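Local coordinates for sensor protein (Rhodopseudomonas palustris, PDB 2OOL) that senses light through a bound biliverdin, here as its chromophore-binding domain, and probably passes the signal on as a histidine kinase, at the interface of chains A and B. Numbering follows the deposited sequence. Chains: chain A/B, Sensor protein.

Contact 1: the interface of chains A and B. Residues chain A 323; chain B 323, 326-327, 330.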
# COMPACT_ATOMS: atom_id res chain seq x y z
N TRP A 323 3.07 -13.18 10.23
CA TRP A 323 1.85 -13.52 10.98
C TRP A 323 1.18 -14.82 10.49
O TRP A 323 0.71 -15.64 11.30
CB TRP A 323 0.84 -12.40 10.86
CG TRP A 323 -0.46 -12.70 11.45
CD1 TRP A 323 -1.60 -13.04 10.80
CD2 TRP A 323 -0.78 -12.68 12.84
NE1 TRP A 323 -2.61 -13.25 11.69
CE2 TRP A 323 -2.13 -13.04 12.96
CE3 TRP A 323 -0.05 -12.41 14.00
CZ2 TRP A 323 -2.78 -13.13 14.19
CZ3 TRP A 323 -0.70 -12.48 15.24
CH2 TRP A 323 -2.05 -12.84 15.32
N TRP B 323 -5.57 -6.88 9.45
CA TRP B 323 -4.45 -7.71 9.86
C TRP B 323 -4.05 -7.36 11.31
O TRP B 323 -3.85 -8.26 12.12
CB TRP B 323 -3.27 -7.55 8.87
CG TRP B 323 -1.88 -7.90 9.41
CD1 TRP B 323 -1.46 -9.11 9.87
CD2 TRP B 323 -0.75 -7.03 9.52
NE1 TRP B 323 -0.15 -9.04 10.27
CE2 TRP B 323 0.31 -7.77 10.06
CE3 TRP B 323 -0.54 -5.68 9.23
CZ2 TRP B 323 1.55 -7.23 10.29
CZ3 TRP B 323 0.71 -5.14 9.45
CH2 TRP B 323 1.73 -5.91 9.99
N GLY B 326 -5.88 -8.63 14.46
CA GLY B 326 -5.46 -9.97 14.87
C GLY B 326 -4.16 -10.00 15.63
O GLY B 326 -4.00 -10.79 16.58
N VAL B 327 -3.22 -9.14 15.24
CA VAL B 327 -1.92 -9.07 15.91
C VAL B 327 -2.08 -8.51 17.32
O VAL B 327 -1.47 -9.01 18.27
CB VAL B 327 -0.90 -8.20 15.13
CG1 VAL B 327 0.44 -8.20 15.82
CG2 VAL B 327 -0.74 -8.69 13.69
N GLU B 330 -4.16 -10.66 19.82
CA GLU B 330 -3.27 -11.68 20.44
C GLU B 330 -2.18 -11.10 21.36
O GLU B 330 -1.26 -11.82 21.74
CB GLU B 330 -2.66 -12.63 19.39
CG GLU B 330 -3.55 -13.84 19.04
CD GLU B 330 -2.81 -15.19 19.13
OE1 GLU B 330 -2.09 -15.42 20.12
OE2 GLU B 330 -2.97 -16.02 18.20
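The indole of A:Trp323 lies along one side of helix 308-329 of chain B, a helix-to-helix contact between two copies of a bacteriophytochrome chromophore-binding domain. CB makes the first contact: B:Trp323 points the edge of its five-membered ring at it, with NE1 3.5 Å from CB and CB in the plane of that ring. CG and CD1 come next, both 4.0 Å from CD1 of B:Trp323. The two five-membered rings meet edge-to-face, their planes turned 75° to each other and their centroids 5.3 Å apart. Along the fused bond the partner changes to B:Val327, whose CG2 stands over the indole face toward its rim, 3.8 Å from CE3. This methyl also packs over a face of B:Trp323 within its own chain and so wedges between the two tryptophans. Farther out, CZ3 sits 3.7 Å from CA of B:Val327, and CZ2 passes 3.6 Å from the carbonyl O of B:Gly326, with no side chain at this glycine, which may let the ring come closer to the backbone. CH2, at the tip, faces the aliphatic CB and CG of B:Glu330, each 4.1 Å away. Both tryptophans hold CG roughly opposite the backbone N, but chi2 is -103° in A:Trp323 and 62° in B:Trp323, a near half-turn that swaps the indole's long sides; the edge-to-face meeting comes from how the helices place the residues, as the plane angle shows. Cutting A:Trp323 back to an alanine would probably strip the cover from B:Val327 CG2 and the B:Gly326 backbone, opening a gap between the helices and leaving the indole of B:Trp323 freer to turn.

Contact 2: the interface of chains A and B. Residues chain A 149-150, 153, 316; chain B 153, 316, 319-320, 323.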
# COMPACT_ATOMS: atom_id res chain seq x y z
N VAL A 149 -0.37 -4.34 -3.50
CA VAL A 149 -0.05 -4.63 -2.08
C VAL A 149 -1.32 -5.06 -1.28
O VAL A 149 -1.32 -6.05 -0.56
CB VAL A 149 0.70 -3.48 -1.39
CG1 VAL A 149 0.79 -3.74 0.13
CG2 VAL A 149 2.10 -3.29 -1.99
N ARG A 150 -2.42 -4.35 -1.48
CA ARG A 150 -3.69 -4.66 -0.82
C ARG A 150 -4.24 -6.08 -1.16
O ARG A 150 -4.64 -6.83 -0.26
CB ARG A 150 -4.73 -3.57 -1.12
CG ARG A 150 -6.12 -3.88 -0.56
CD ARG A 150 -7.20 -2.89 -1.01
NE ARG A 150 -7.62 -3.08 -2.40
CZ ARG A 150 -8.40 -4.05 -2.84
NH1 ARG A 150 -8.71 -4.10 -4.13
NH2 ARG A 150 -8.87 -4.99 -2.02
N ILE A 153 -1.89 -8.79 0.45
CA ILE A 153 -2.08 -8.92 1.91
C ILE A 153 -3.33 -9.76 2.22
O ILE A 153 -3.33 -10.63 3.07
CB ILE A 153 -2.30 -7.55 2.61
CG1 ILE A 153 -1.00 -6.76 2.71
CG2 ILE A 153 -2.89 -7.73 4.03
CD1 ILE A 153 -1.20 -5.33 3.30
N LEU A 316 6.43 -4.76 4.76
CA LEU A 316 5.02 -4.97 5.08
C LEU A 316 4.55 -6.36 4.67
O LEU A 316 3.91 -7.08 5.47
CB LEU A 316 4.15 -3.92 4.40
CG LEU A 316 2.64 -3.99 4.60
CD1 LEU A 316 2.22 -3.96 6.08
CD2 LEU A 316 1.98 -2.84 3.81
N ILE B 153 -0.21 3.89 6.99
CA ILE B 153 0.08 2.48 7.06
C ILE B 153 1.27 2.22 7.96
O ILE B 153 1.25 1.25 8.72
CB ILE B 153 0.31 1.87 5.66
CG1 ILE B 153 -1.03 1.74 4.93
CG2 ILE B 153 0.95 0.50 5.76
CD1 ILE B 153 -0.87 1.49 3.46
N LEU B 316 -7.11 -0.15 1.36
CA LEU B 316 -5.76 -0.58 1.77
C LEU B 316 -5.58 -0.36 3.27
O LEU B 316 -5.19 -1.28 3.98
CB LEU B 316 -4.63 0.09 0.97
CG LEU B 316 -3.16 -0.18 1.43
CD1 LEU B 316 -2.87 -1.68 1.43
CD2 LEU B 316 -2.14 0.55 0.55
N GLN B 319 -7.59 -2.80 5.17
CA GLN B 319 -6.93 -4.11 5.07
C GLN B 319 -5.71 -4.28 5.99
O GLN B 319 -5.48 -5.38 6.52
CB GLN B 319 -6.52 -4.38 3.62
CG GLN B 319 -6.14 -5.83 3.33
CD GLN B 319 -7.36 -6.73 3.30
OE1 GLN B 319 -8.40 -6.38 2.75
NE2 GLN B 319 -7.24 -7.89 3.92
N VAL B 320 -4.92 -3.22 6.15
CA VAL B 320 -3.81 -3.22 7.13
C VAL B 320 -4.35 -3.17 8.57
O VAL B 320 -3.82 -3.85 9.45
CB VAL B 320 -2.77 -2.09 6.85
CG1 VAL B 320 -1.70 -1.99 7.99
CG2 VAL B 320 -2.09 -2.34 5.51
N TRP B 323 -5.57 -6.88 9.45
CA TRP B 323 -4.45 -7.71 9.86
C TRP B 323 -4.05 -7.36 11.31
O TRP B 323 -3.85 -8.26 12.12
CB TRP B 323 -3.27 -7.55 8.87
CG TRP B 323 -1.88 -7.90 9.41
CD1 TRP B 323 -1.46 -9.11 9.87
CD2 TRP B 323 -0.75 -7.03 9.52
NE1 TRP B 323 -0.15 -9.04 10.27
CE2 TRP B 323 0.31 -7.77 10.06
CE3 TRP B 323 -0.54 -5.68 9.23
CZ2 TRP B 323 1.55 -7.23 10.29
CZ3 TRP B 323 0.71 -5.14 9.45
CH2 TRP B 323 1.73 -5.91 9.99
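B:Trp323 meets A:Leu316 at the far end of its six-membered ring: the CD1 methyl lies off the ring plane, just beyond the rim and on the side away from B:Val327, 3.9 Å from CZ3. The other flat groups, the amide of B:Gln319 and the guanidinium of A:Arg150, are carried on chains whose aliphatic parts do the touching. In B:Gln319 this is CG, 3.8 Å from CG2 of A:Ile153, the two side chains running past each other in opposite directions. A:Ile153 divides its branches: with CG1 beside the backbone N (chi1 -74°), CD1 reaches CG2 of B:Val320 at 3.8 Å while CG2 is left for the glutamine. A:Leu316 forks likewise, its CD2 meeting CG2 of B:Ile153 at 4.0 Å, the side chains at about a right angle. B:Leu316 has almost the same torsions as A:Leu316 but another partner, since its CD1 packs 3.7 Å from CB of A:Arg150. The arginine chain is extended as far as CD, which rests 3.6 Å from the backbone N of B:Leu316, and then bends at chi3 (74°). The two leucines have different nearest partners, in keeping with an interface that is not an exact two-fold. By interlocking branched aliphatic side chains from two helices of each chain, the site forms an apolar part of the helical bundle that likely joins the photoreceptor's subunits as a dimer.

Contact 1 and contact 2 are centred about 12 Å apart, measured between the centres of their C-alpha atoms, and B:Trp323 belongs to both. Each draws on helix 308-332 of chain A and helix 308-329 of chain B; contact 2 adds helix 142-157 of chain A and helix 144-156 of chain B. The two are therefore successive stretches of one helical interface, contact 1 nearer the C-terminal ends. Because these last helices end the construct, the seam probably continues toward the signalling output parts of the full-length protein, although this fragment alone does not show it.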